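Local coordinates for protein malate dehydrogenase (Naegleria fowleri, PDB 6UM4) that probably interconverts malate and oxaloacetate, with a nicotinamide adenine dinucleotide as hydride carrier, as in other malate dehydrogenases, at residues Phe274-Asn279 against Trp371-Val376; Met248-His253 against Glu352-Ala357; Ser103-Gln108 against Lys141-Val146; Glu135-Met140 against Leu163-Asn168. All coordinates share one frame; numbering follows the deposited sequence. Where two conformers were deposited one is given.

Interaction 1 (Phe274-Asn279 against Trp371-Val376); sequences FAIWGN and WCSMPV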
loop_
_atom_site.group_PDB
_atom_site.type_symbol
_atom_site.label_atom_id
_atom_site.label_comp_id
_atom_site.label_asym_id
_atom_site.label_seq_id
_atom_site.Cartn_x
_atom_site.Cartn_y
_atom_site.Cartn_z
ATOM N N PHE A 274 19.904 12.776 10.413
ATOM C CA PHE A 274 18.916 13.806 10.126
ATOM C C PHE A 274 17.789 13.721 11.150
ATOM O O PHE A 274 17.470 12.634 11.643
ATOM C CB PHE A 274 18.343 13.644 8.693
ATOM C CG PHE A 274 17.307 14.675 8.339
ATOM C CD1 PHE A 274 17.673 16.013 8.207
ATOM C CD2 PHE A 274 15.986 14.320 8.171
ATOM C CE1 PHE A 274 16.728 16.978 7.897
ATOM C CE2 PHE A 274 15.036 15.264 7.853
ATOM C CZ PHE A 274 15.402 16.598 7.716
ATOM N N ALA A 275 17.174 14.864 11.463
ATOM C CA ALA A 275 16.096 14.866 12.448
ATOM C C ALA A 275 15.184 16.075 12.262
ATOM O O ALA A 275 15.607 17.129 11.784
ATOM C CB ALA A 275 16.652 14.858 13.875
ATOM N N ILE A 276 13.936 15.904 12.681
ATOM C CA ILE A 276 12.935 16.966 12.777
ATOM C C ILE A 276 12.738 17.299 14.257
ATOM O O ILE A 276 12.514 16.396 15.068
ATOM C CB ILE A 276 11.617 16.507 12.126
ATOM C CG1 ILE A 276 11.866 16.053 10.683
ATOM C CG2 ILE A 276 10.538 17.557 12.217
ATOM C CD1 ILE A 276 12.278 17.164 9.725
ATOM N N TRP A 277 12.848 18.582 14.620
ATOM C CA TRP A 277 12.562 19.031 15.984
ATOM C C TRP A 277 11.216 19.747 16.038
ATOM O O TRP A 277 10.840 20.469 15.112
ATOM C CB TRP A 277 13.626 20.001 16.513
ATOM C CG TRP A 277 15.039 19.492 16.594
ATOM C CD1 TRP A 277 15.947 19.434 15.574
ATOM C CD2 TRP A 277 15.734 19.054 17.770
ATOM N NE1 TRP A 277 17.135 18.921 16.024
ATOM C CE2 TRP A 277 17.039 18.699 17.374
ATOM C CE3 TRP A 277 15.373 18.909 19.111
ATOM C CZ2 TRP A 277 17.982 18.213 18.272
ATOM C CZ3 TRP A 277 16.304 18.423 19.994
ATOM C CH2 TRP A 277 17.598 18.078 19.572
ATOM N N GLY A 278 10.506 19.584 17.152
ATOM C CA GLY A 278 9.369 20.452 17.421
ATOM C C GLY A 278 7.988 19.894 17.106
ATOM O O GLY A 278 7.718 18.707 17.300
ATOM N N ASN A 279 7.108 20.761 16.622
ATOM C CA ASN A 279 5.712 20.453 16.362
ATOM C C ASN A 279 5.550 19.873 14.957
ATOM O O ASN A 279 6.239 20.283 14.016
ATOM C CB ASN A 279 4.906 21.750 16.498
ATOM C CG ASN A 279 3.447 21.520 16.714
ATOM O OD1 ASN A 279 3.018 20.396 16.887
ATOM N ND2 ASN A 279 2.665 22.597 16.717
ATOM N N TRP A 371 4.689 17.348 23.976
ATOM C CA TRP A 371 5.247 16.355 23.076
ATOM C C TRP A 371 6.032 17.090 21.998
ATOM O O TRP A 371 5.532 18.042 21.389
ATOM C CB TRP A 371 4.154 15.485 22.455
ATOM C CG TRP A 371 3.930 14.157 23.144
ATOM C CD1 TRP A 371 4.043 12.915 22.586
ATOM C CD2 TRP A 371 3.557 13.947 24.514
ATOM N NE1 TRP A 371 3.773 11.954 23.521
ATOM C CE2 TRP A 371 3.454 12.553 24.708
ATOM C CE3 TRP A 371 3.282 14.799 25.581
ATOM C CZ2 TRP A 371 3.093 11.981 25.945
ATOM C CZ3 TRP A 371 2.932 14.237 26.820
ATOM C CH2 TRP A 371 2.847 12.841 26.983
ATOM N N CYS A 372 7.265 16.668 21.792
ATOM C CA CYS A 372 8.174 17.414 20.948
ATOM C C CYS A 372 9.018 16.436 20.170
ATOM O O CYS A 372 9.589 15.520 20.765
ATOM C CB CYS A 372 9.055 18.319 21.802
ATOM S SG CYS A 372 10.238 19.285 20.871
ATOM N N SER A 373 9.112 16.656 18.860
ATOM C CA SER A 373 9.915 15.805 17.995
ATOM C C SER A 373 11.393 16.021 18.279
ATOM O O SER A 373 11.847 17.152 18.510
ATOM C CB SER A 373 9.595 16.107 16.527
ATOM O OG SER A 373 10.200 15.194 15.619
ATOM N N MET A 374 12.139 14.923 18.335
ATOM C CA MET A 374 13.565 14.965 18.627
ATOM C C MET A 374 14.247 13.864 17.832
ATOM O O MET A 374 13.618 12.855 17.504
ATOM C CB MET A 374 13.848 14.757 20.125
ATOM C CG MET A 374 13.112 15.678 21.067
ATOM S SD MET A 374 13.526 15.382 22.811
ATOM C CE MET A 374 12.040 16.085 23.537
ATOM N N PRO A 375 15.546 13.994 17.566
ATOM C CA PRO A 375 16.302 12.844 17.035
ATOM C C PRO A 375 16.333 11.727 18.060
ATOM O O PRO A 375 16.760 11.927 19.204
ATOM C CB PRO A 375 17.707 13.413 16.805
ATOM C CG PRO A 375 17.781 14.646 17.724
ATOM C CD PRO A 375 16.380 15.205 17.689
ATOM N N VAL A 376 15.862 10.545 17.657
ATOM C CA VAL A 376 15.887 9.378 18.529
ATOM C C VAL A 376 16.459 8.180 17.787
ATOM O O VAL A 376 16.462 8.115 16.552
ATOM C CB VAL A 376 14.501 9.010 19.085
ATOM C CG1 VAL A 376 13.847 10.216 19.741
ATOM C CG2 VAL A 376 13.629 8.371 17.981
#
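The hydroxyl of S373 is gripped by two partners: OG donates to the carbonyl O of I276 over 2.7 Å, and it also bonds to T249 OG1. With OG anti to its own backbone N (chi1 -172°), the hydroxyl arrives well above the plane of the I276 carbonyl. The fold element is a short antiparallel bridge in the alpha/beta C-terminal domain, where the end of strand 271-277 meets strand 371-380 at the hydrogen-bonded pair G278 and S373. G278 N donates to S373 O at 3.1 Å, and S373 N returns a straighter bond to G278 O at 2.9 Å. S373 O takes a further C-H contact from W277 CA. The backbone angles of G278 would press a side chain against the preceding carbonyl, which calls for glycine at this point. C372 SG touches G278, 3.7 Å from its N. Beyond the bridge, P375 crosses the W277 indole obliquely and sets CD over one face, toward the rim, in a CH-pi contact 3.5 Å from the centre of the six-membered ring, while W277 NE1 bonds to D287. On A275 the packing is tight, its CB lying only 3.4 Å from P375 CB.

Interaction 2 (Met248-His253 against Glu352-Ala357); sequences MTRLDH and EWVSMA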
loop_
_atom_site.group_PDB
_atom_site.type_symbol
_atom_site.label_atom_id
_atom_site.label_comp_id
_atom_site.label_asym_id
_atom_site.label_seq_id
_atom_site.Cartn_x
_atom_site.Cartn_y
_atom_site.Cartn_z
ATOM N N MET A 248 3.325 11.491 15.181
ATOM C CA MET A 248 4.110 11.162 13.992
ATOM C C MET A 248 4.714 12.394 13.322
ATOM O O MET A 248 3.988 13.237 12.781
ATOM C CB MET A 248 3.268 10.420 12.962
ATOM C CG MET A 248 4.170 9.811 11.915
ATOM S SD MET A 248 3.318 8.791 10.716
ATOM C CE MET A 248 2.478 10.096 9.798
ATOM N N THR A 249 6.044 12.472 13.307
ATOM C CA THR A 249 6.771 13.416 12.457
ATOM C C THR A 249 7.603 12.690 11.412
ATOM O O THR A 249 8.448 13.306 10.741
ATOM C CB THR A 249 7.672 14.308 13.302
ATOM O OG1 THR A 249 8.476 13.474 14.143
ATOM C CG2 THR A 249 6.817 15.209 14.167
ATOM N N ARG A 250 7.398 11.376 11.289
ATOM C CA ARG A 250 8.209 10.566 10.403
ATOM C C ARG A 250 8.038 10.999 8.964
ATOM O O ARG A 250 8.943 10.803 8.152
ATOM C CB ARG A 250 7.825 9.090 10.566
ATOM C CG ARG A 250 8.672 8.105 9.758
ATOM C CD ARG A 250 10.158 8.394 9.955
ATOM N NE ARG A 250 10.977 7.387 9.305
ATOM C CZ ARG A 250 11.341 6.236 9.858
ATOM N NH1 ARG A 250 10.962 5.934 11.100
ATOM N NH2 ARG A 250 12.074 5.374 9.151
ATOM N N LEU A 251 6.878 11.574 8.618
ATOM C CA LEU A 251 6.678 11.998 7.239
ATOM C C LEU A 251 7.464 13.277 6.957
ATOM O O LEU A 251 8.080 13.412 5.891
ATOM C CB LEU A 251 5.191 12.178 6.932
ATOM C CG LEU A 251 4.972 12.579 5.471
ATOM C CD1 LEU A 251 5.494 11.502 4.520
ATOM C CD2 LEU A 251 3.534 12.989 5.139
ATOM N N ASP A 252 7.455 14.226 7.898
ATOM C CA ASP A 252 8.359 15.367 7.793
ATOM C C ASP A 252 9.796 14.885 7.633
ATOM O O ASP A 252 10.540 15.349 6.754
ATOM C CB ASP A 252 8.230 16.281 9.012
ATOM C CG ASP A 252 6.784 16.694 9.314
ATOM O OD1 ASP A 252 6.066 17.203 8.429
ATOM O OD2 ASP A 252 6.380 16.575 10.491
ATOM N N HIS A 253 10.192 13.943 8.486
ATOM C CA HIS A 253 11.535 13.374 8.441
ATOM C C HIS A 253 11.859 12.812 7.059
ATOM O O HIS A 253 12.868 13.179 6.443
ATOM C CB HIS A 253 11.645 12.294 9.521
ATOM C CG HIS A 253 12.970 11.609 9.565
ATOM N ND1 HIS A 253 13.917 11.891 10.523
ATOM C CD2 HIS A 253 13.503 10.645 8.777
ATOM C CE1 HIS A 253 14.983 11.135 10.324
ATOM N NE2 HIS A 253 14.756 10.365 9.272
ATOM N N GLU A 352 19.499 3.966 12.317
ATOM C CA GLU A 352 19.643 5.366 11.950
ATOM C C GLU A 352 18.809 6.239 12.872
ATOM O O GLU A 352 17.828 5.787 13.464
ATOM C CB GLU A 352 19.219 5.590 10.500
ATOM C CG GLU A 352 20.091 4.844 9.505
ATOM C CD GLU A 352 21.432 5.521 9.290
ATOM O OE1 GLU A 352 21.546 6.739 9.570
ATOM O OE2 GLU A 352 22.383 4.820 8.878
ATOM N N TRP A 353 19.203 7.507 12.981
ATOM C CA TRP A 353 18.339 8.473 13.642
ATOM C C TRP A 353 16.991 8.502 12.940
ATOM O O TRP A 353 16.919 8.586 11.709
ATOM C CB TRP A 353 18.920 9.883 13.588
ATOM C CG TRP A 353 20.198 10.121 14.283
ATOM C CD1 TRP A 353 21.038 9.194 14.817
ATOM C CD2 TRP A 353 20.823 11.398 14.475
ATOM N NE1 TRP A 353 22.154 9.821 15.340
ATOM C CE2 TRP A 353 22.039 11.173 15.139
ATOM C CE3 TRP A 353 20.467 12.711 14.146
ATOM C CZ2 TRP A 353 22.897 12.212 15.490
ATOM C CZ3 TRP A 353 21.328 13.742 14.494
ATOM C CH2 TRP A 353 22.525 13.484 15.152
ATOM N N VAL A 354 15.919 8.473 13.720
ATOM C CA VAL A 354 14.606 8.780 13.183
ATOM C C VAL A 354 14.005 9.858 14.069
ATOM O O VAL A 354 14.490 10.134 15.171
ATOM C CB VAL A 354 13.690 7.531 13.085
ATOM C CG1 VAL A 354 14.314 6.507 12.157
ATOM C CG2 VAL A 354 13.431 6.922 14.468
ATOM N N SER A 355 12.992 10.529 13.531
ATOM C CA SER A 355 12.250 11.542 14.268
ATOM C C SER A 355 10.945 10.949 14.776
ATOM O O SER A 355 10.246 10.252 14.039
ATOM C CB SER A 355 11.964 12.772 13.405
ATOM O OG SER A 355 13.160 13.405 12.967
ATOM N N MET A 356 10.646 11.224 16.041
ATOM C CA MET A 356 9.393 10.920 16.713
ATOM C C MET A 356 9.072 12.093 17.625
ATOM O O MET A 356 9.983 12.664 18.228
ATOM C CB MET A 356 9.498 9.636 17.559
ATOM C CG MET A 356 9.815 8.351 16.746
ATOM S SD MET A 356 10.193 6.930 17.817
ATOM C CE MET A 356 8.548 6.424 18.337
ATOM N N ALA A 357 7.789 12.465 17.710
ATOM C CA ALA A 357 7.307 13.440 18.692
ATOM C C ALA A 357 6.999 12.713 19.996
ATOM O O ALA A 357 6.053 11.917 20.060
ATOM C CB ALA A 357 6.067 14.166 18.176
HETATM O O HOH W 1 7.283 10.317 13.697
HETATM O O HOH W 2 9.815 7.435 13.208
HETATM O O HOH W 3 16.472 8.165 8.950
#
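A buried, mostly polar contact joins T249, R250 and H253, at the start of helix 250-264, to V354 and S355 of strand 353-359 inside the C-terminal domain. Its direct bond runs between H253 ND1 and S355 OG at 3.0 Å, with the hydroxyl, which I276 N also bonds, in the plane of the imidazole at the ring edge. H253 points its CB at the strand, with CG anti to the backbone N (chi1 179°). At the far nitrogen of the same ring, H253 NE2 meets a water at 2.8 Å that donates to W353 O, and partners at both ring nitrogens would hold the rotation of the ring. R250 bends at chi2 (49°), and its guanidinium, salt-bridged through NH1 to D345 and through NE to D254, crosses V354, whose CG1 lies over one face, 3.6 Å from NH1. A second water, in the guanidinium plane, accepts from R250 NH1 at 2.8 Å and donates to S355 O at 3.0 Å. T249 OG1, whose bond goes to S373, touches S355 CB at 3.6 Å. From the same helical turn D252 bonds to H280, an aspartate-histidine pairing consistent with the malate dehydrogenase active site. Around the contact, strand 353-359 pairs with strand 371-380 through V354 and V376, helix 332-348 touches M248, V354 and M356, and strand 271-277 supplies A275 and I276 beside S355 and H253.

Interaction 3 (Ser103-Gln108 against Lys141-Val146); sequences SGACGQ and KALEGV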
loop_
_atom_site.group_PDB
_atom_site.type_symbol
_atom_site.label_atom_id
_atom_site.label_comp_id
_atom_site.label_asym_id
_atom_site.label_seq_id
_atom_site.Cartn_x
_atom_site.Cartn_y
_atom_site.Cartn_z
ATOM N N SER A 103 -8.078 3.765 14.072
ATOM C CA SER A 103 -9.220 4.652 13.923
ATOM C C SER A 103 -9.194 5.286 12.531
ATOM O O SER A 103 -8.255 5.102 11.755
ATOM C CB SER A 103 -9.220 5.714 15.028
ATOM O OG SER A 103 -8.144 6.622 14.842
ATOM N N GLY A 104 -10.265 5.995 12.196
ATOM C CA GLY A 104 -10.367 6.556 10.853
ATOM C C GLY A 104 -10.149 5.538 9.758
ATOM O O GLY A 104 -9.573 5.860 8.711
ATOM N N ALA A 105 -10.607 4.303 9.978
ATOM C CA ALA A 105 -10.219 3.166 9.149
ATOM C C ALA A 105 -10.823 3.178 7.746
ATOM O O ALA A 105 -10.457 2.332 6.933
ATOM C CB ALA A 105 -10.586 1.860 9.855
ATOM N N CYS A 106 -11.734 4.091 7.441
ATOM C CA CYS A 106 -12.313 4.251 6.118
ATOM C C CYS A 106 -11.605 5.305 5.285
ATOM O O CYS A 106 -11.911 5.451 4.099
ATOM C CB CYS A 106 -13.791 4.628 6.236
ATOM S SG CYS A 106 -14.897 3.216 6.354
ATOM N N GLY A 107 -10.672 6.043 5.874
ATOM C CA GLY A 107 -10.028 7.148 5.194
ATOM C C GLY A 107 -8.954 6.737 4.197
ATOM O O GLY A 107 -8.603 5.565 4.032
ATOM N N GLN A 108 -8.408 7.760 3.527
ATOM C CA GLN A 108 -7.441 7.518 2.456
ATOM C C GLN A 108 -6.121 6.993 3.009
ATOM O O GLN A 108 -5.525 6.068 2.437
ATOM C CB GLN A 108 -7.236 8.795 1.644
ATOM C CG GLN A 108 -8.420 9.128 0.748
ATOM C CD GLN A 108 -8.805 7.978 -0.169
ATOM O OE1 GLN A 108 -7.954 7.366 -0.825
ATOM N NE2 GLN A 108 -10.097 7.658 -0.196
ATOM N N LYS A 141 -21.260 1.248 7.082
ATOM C CA LYS A 141 -21.538 0.512 5.849
ATOM C C LYS A 141 -20.315 0.491 4.949
ATOM O O LYS A 141 -19.957 -0.559 4.407
ATOM C CB LYS A 141 -22.734 1.114 5.110
ATOM N N ALA A 142 -19.625 1.632 4.817
ATOM C CA ALA A 142 -18.403 1.668 4.024
ATOM C C ALA A 142 -17.285 0.853 4.664
ATOM O O ALA A 142 -16.462 0.258 3.953
ATOM C CB ALA A 142 -17.946 3.115 3.821
ATOM N N LEU A 143 -17.231 0.814 5.999
ATOM C CA LEU A 143 -16.180 0.052 6.663
ATOM C C LEU A 143 -16.283 -1.435 6.350
ATOM O O LEU A 143 -15.254 -2.109 6.205
ATOM C CB LEU A 143 -16.260 0.269 8.175
ATOM C CG LEU A 143 -15.107 -0.312 8.987
ATOM C CD1 LEU A 143 -13.773 0.324 8.570
ATOM C CD2 LEU A 143 -15.368 -0.104 10.463
ATOM N N GLU A 144 -17.502 -1.954 6.185
ATOM C CA GLU A 144 -17.659 -3.336 5.730
ATOM C C GLU A 144 -16.940 -3.553 4.402
ATOM O O GLU A 144 -16.431 -4.646 4.135
ATOM C CB GLU A 144 -19.136 -3.694 5.595
ATOM C CG GLU A 144 -19.958 -3.430 6.830
ATOM C CD GLU A 144 -20.148 -4.658 7.692
ATOM O OE1 GLU A 144 -19.220 -5.497 7.759
ATOM O OE2 GLU A 144 -21.227 -4.771 8.319
ATOM N N GLY A 145 -16.942 -2.537 3.534
ATOM C CA GLY A 145 -16.177 -2.633 2.297
ATOM C C GLY A 145 -14.685 -2.742 2.544
ATOM O O GLY A 145 -13.961 -3.411 1.798
ATOM N N VAL A 146 -14.192 -2.038 3.560
ATOM C CA VAL A 146 -12.779 -2.141 3.899
ATOM C C VAL A 146 -12.444 -3.572 4.286
ATOM O O VAL A 146 -11.410 -4.118 3.884
ATOM C CB VAL A 146 -12.431 -1.142 5.024
ATOM C CG1 VAL A 146 -10.989 -1.341 5.508
ATOM C CG2 VAL A 146 -12.621 0.288 4.517
#
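A142, on helix 140-151, is the first residue of 141-146 to meet the loop 103-108, its CB lying 4.0 Å from C106 SG; all contacts of this sulphur belong to one of two modelled conformers and are to that extent uncertain. L143 follows with the largest share of the helix side. The sulphur of C106 rests on the backbone of the helix, 3.4 Å from L143 N, and touches L143 CB at 3.7 Å. CG of L143 is anti to the backbone N (chi1 -172°), and its CD1 branch goes on to A105 CB at 3.8 Å. One turn further, V146 directs CG2 at the A105 carbonyl, 3.8 Å from A105 O, and reaches C106 SG more loosely at 4.1 Å. A105 and C106 are the middle residues of a type I turn from G104 to G107. This turn belongs to the glycine-containing loop after the first strand of the Rossmann fold, which in relatives cradles the dinucleotide. A105, L143 and V146 all also lean on L133 of strand 129-134, and R327 of the second subunit packs on V146. The two segments share no hydrogen bond, so dispersion and apolar burial, in the A105 contacts with L143 and V146 as well as at the sulphur, hold loop and helix together.

Interaction 4 (Glu135-Met140 against Leu163-Asn168); sequences ERPEAM and LTDSEN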
loop_
_atom_site.group_PDB
_atom_site.type_symbol
_atom_site.label_atom_id
_atom_site.label_comp_id
_atom_site.label_asym_id
_atom_site.label_seq_id
_atom_site.Cartn_x
_atom_site.Cartn_y
_atom_site.Cartn_z
ATOM N N GLU A 135 -14.498 3.509 13.220
ATOM C CA GLU A 135 -14.959 4.594 12.369
ATOM C C GLU A 135 -16.127 5.286 13.054
ATOM O O GLU A 135 -16.658 4.807 14.059
ATOM C CB GLU A 135 -15.375 4.088 10.966
ATOM C CG GLU A 135 -14.387 4.374 9.843
ATOM C CD GLU A 135 -14.114 5.877 9.619
ATOM O OE1 GLU A 135 -14.932 6.725 10.050
ATOM O OE2 GLU A 135 -13.065 6.211 9.022
ATOM N N ARG A 136 -16.535 6.415 12.483
ATOM C CA ARG A 136 -17.732 7.092 12.932
ATOM C C ARG A 136 -18.958 6.232 12.632
ATOM O O ARG A 136 -18.922 5.378 11.741
ATOM C CB ARG A 136 -17.852 8.452 12.248
ATOM C CG ARG A 136 -16.891 9.503 12.807
ATOM C CD ARG A 136 -17.128 10.875 12.183
ATOM N NE ARG A 136 -15.948 11.734 12.294
ATOM C CZ ARG A 136 -15.749 12.635 13.255
ATOM N NH1 ARG A 136 -16.661 12.814 14.205
ATOM N NH2 ARG A 136 -14.635 13.366 13.263
ATOM N N PRO A 137 -20.048 6.419 13.387
ATOM C CA PRO A 137 -21.244 5.578 13.174
ATOM C C PRO A 137 -21.756 5.588 11.743
ATOM O O PRO A 137 -22.168 4.545 11.216
ATOM C CB PRO A 137 -22.271 6.194 14.136
ATOM C CG PRO A 137 -21.456 6.853 15.200
ATOM C CD PRO A 137 -20.223 7.367 14.506
ATOM N N GLU A 138 -21.728 6.747 11.096
ATOM C CA GLU A 138 -22.277 6.916 9.759
ATOM C C GLU A 138 -21.409 6.311 8.659
ATOM O O GLU A 138 -21.826 6.340 7.499
ATOM C CB GLU A 138 -22.513 8.409 9.509
ATOM C CG GLU A 138 -21.289 9.288 9.763
ATOM C CD GLU A 138 -21.148 9.694 11.232
ATOM O OE1 GLU A 138 -21.870 9.132 12.084
ATOM O OE2 GLU A 138 -20.305 10.565 11.536
ATOM N N ALA A 139 -20.221 5.793 8.977
ATOM C CA ALA A 139 -19.331 5.192 7.990
ATOM C C ALA A 139 -19.235 3.676 8.122
ATOM O O ALA A 139 -18.337 3.072 7.527
ATOM C CB ALA A 139 -17.932 5.810 8.074
ATOM N N MET A 140 -20.100 3.049 8.921
ATOM C CA MET A 140 -19.974 1.613 9.154
ATOM C C MET A 140 -20.306 0.798 7.905
ATOM O O MET A 140 -19.698 -0.257 7.684
ATOM C CB MET A 140 -20.852 1.191 10.335
ATOM C CG MET A 140 -20.373 1.794 11.650
ATOM S SD MET A 140 -18.601 1.558 11.984
ATOM C CE MET A 140 -18.638 -0.207 12.282
ATOM N N LEU A 163 -14.847 -4.857 13.353
ATOM C CA LEU A 163 -15.341 -3.534 12.978
ATOM C C LEU A 163 -16.222 -2.960 14.075
ATOM O O LEU A 163 -17.058 -3.673 14.630
ATOM C CB LEU A 163 -16.176 -3.597 11.697
ATOM C CG LEU A 163 -15.697 -4.385 10.485
ATOM C CD1 LEU A 163 -16.702 -4.187 9.378
ATOM C CD2 LEU A 163 -14.322 -3.947 10.052
ATOM N N THR A 164 -16.080 -1.660 14.354
ATOM C CA THR A 164 -16.914 -1.062 15.391
ATOM C C THR A 164 -16.928 0.452 15.261
ATOM O O THR A 164 -16.012 1.058 14.700
ATOM C CB THR A 164 -16.454 -1.475 16.799
ATOM O OG1 THR A 164 -17.276 -0.830 17.778
ATOM C CG2 THR A 164 -15.010 -1.121 17.047
ATOM N N ASP A 165 -17.992 1.060 15.781
ATOM C CA ASP A 165 -18.013 2.505 15.974
ATOM C C ASP A 165 -17.908 2.885 17.447
ATOM O O ASP A 165 -18.270 4.004 17.822
ATOM C CB ASP A 165 -19.264 3.126 15.348
ATOM C CG ASP A 165 -20.559 2.610 15.962
ATOM O OD1 ASP A 165 -20.515 1.847 16.953
ATOM O OD2 ASP A 165 -21.637 2.981 15.443
ATOM N N SER A 166 -17.436 1.971 18.290
ATOM C CA SER A 166 -17.319 2.194 19.727
ATOM C C SER A 166 -15.864 2.172 20.146
ATOM O O SER A 166 -15.198 1.136 20.019
ATOM C CB SER A 166 -18.054 1.127 20.526
ATOM O OG SER A 166 -17.422 1.024 21.796
ATOM N N GLU A 167 -15.399 3.288 20.710
ATOM C CA GLU A 167 -14.015 3.361 21.152
ATOM C C GLU A 167 -13.752 2.343 22.246
ATOM O O GLU A 167 -12.684 1.722 22.281
ATOM C CB GLU A 167 -13.691 4.779 21.617
ATOM C CG GLU A 167 -13.701 5.768 20.452
ATOM C CD GLU A 167 -13.664 7.218 20.884
ATOM O OE1 GLU A 167 -13.815 7.478 22.101
ATOM O OE2 GLU A 167 -13.480 8.095 20.000
ATOM N N ASN A 168 -14.732 2.122 23.123
ATOM C CA ASN A 168 -14.561 1.085 24.134
ATOM C C ASN A 168 -14.326 -0.284 23.492
ATOM O O ASN A 168 -13.363 -0.980 23.834
ATOM C CB ASN A 168 -15.773 1.045 25.065
ATOM C CG ASN A 168 -15.559 0.120 26.250
ATOM O OD1 ASN A 168 -14.911 0.482 27.237
ATOM N ND2 ASN A 168 -16.105 -1.078 26.162
#
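CG of D165 stands between its backbone N and carbonyl carbon, the crowded position (chi1 61°), and M140 folds back at chi2 (-50°) and chi3 (-70°). D165 CG is so placed that OD2 meets P137, and the bends of M140 carry SD past D165 and CE to T164. D165 OD2 lies 3.5 Å from P137 CB, the two side chains crossing at about a right angle. M140 SD passes D165 CB at 3.8 Å. The methyl M140 CE presses on T164 C at 3.5 Å. One backbone bond spans the pair, E135 N to T164 O at 3.2 Å. In return D165 CA offers a C-H contact to E135 O at 3.3 Å. Two local bonds shape the turns: R136 N donates to E135 OE1, while S166 N donates to T164 OG1 at 2.9 Å in an ST turn that leads into helix 167-171, where S166 OG caps D169 N. E135 follows the second Rossmann strand, where an acidic residue often binds the adenosine ribose in NAD-dependent relatives. The contact extends the parallel pairing of strands 129-134 and 158-164 past T164 and L133, with helix 140-151 starting at M140 and packing on L163.

From the N terminus, 103-108 is met by 141-146 in interaction 3, closing a loop over strand 129-134; 135-140 lies within that loop and pairs with 163-168, so interactions 3 and 4 cross. They touch through C106 N and E135 OE2, tying the glycine-containing loop after strand 98-102 to the strand ends of the Rossmann sheet. Both are closed before the second pair opens. There 248-253 and 274-279 come first, 352-357 and 371-376 later, so interactions 2 and 1 cross as well, joining helix 250-264 and strand 271-277 to neighbouring strands of the C-terminal sheet. Between the two groups, interactions 2 and 3 remain about 11 Å apart at their nearest atoms.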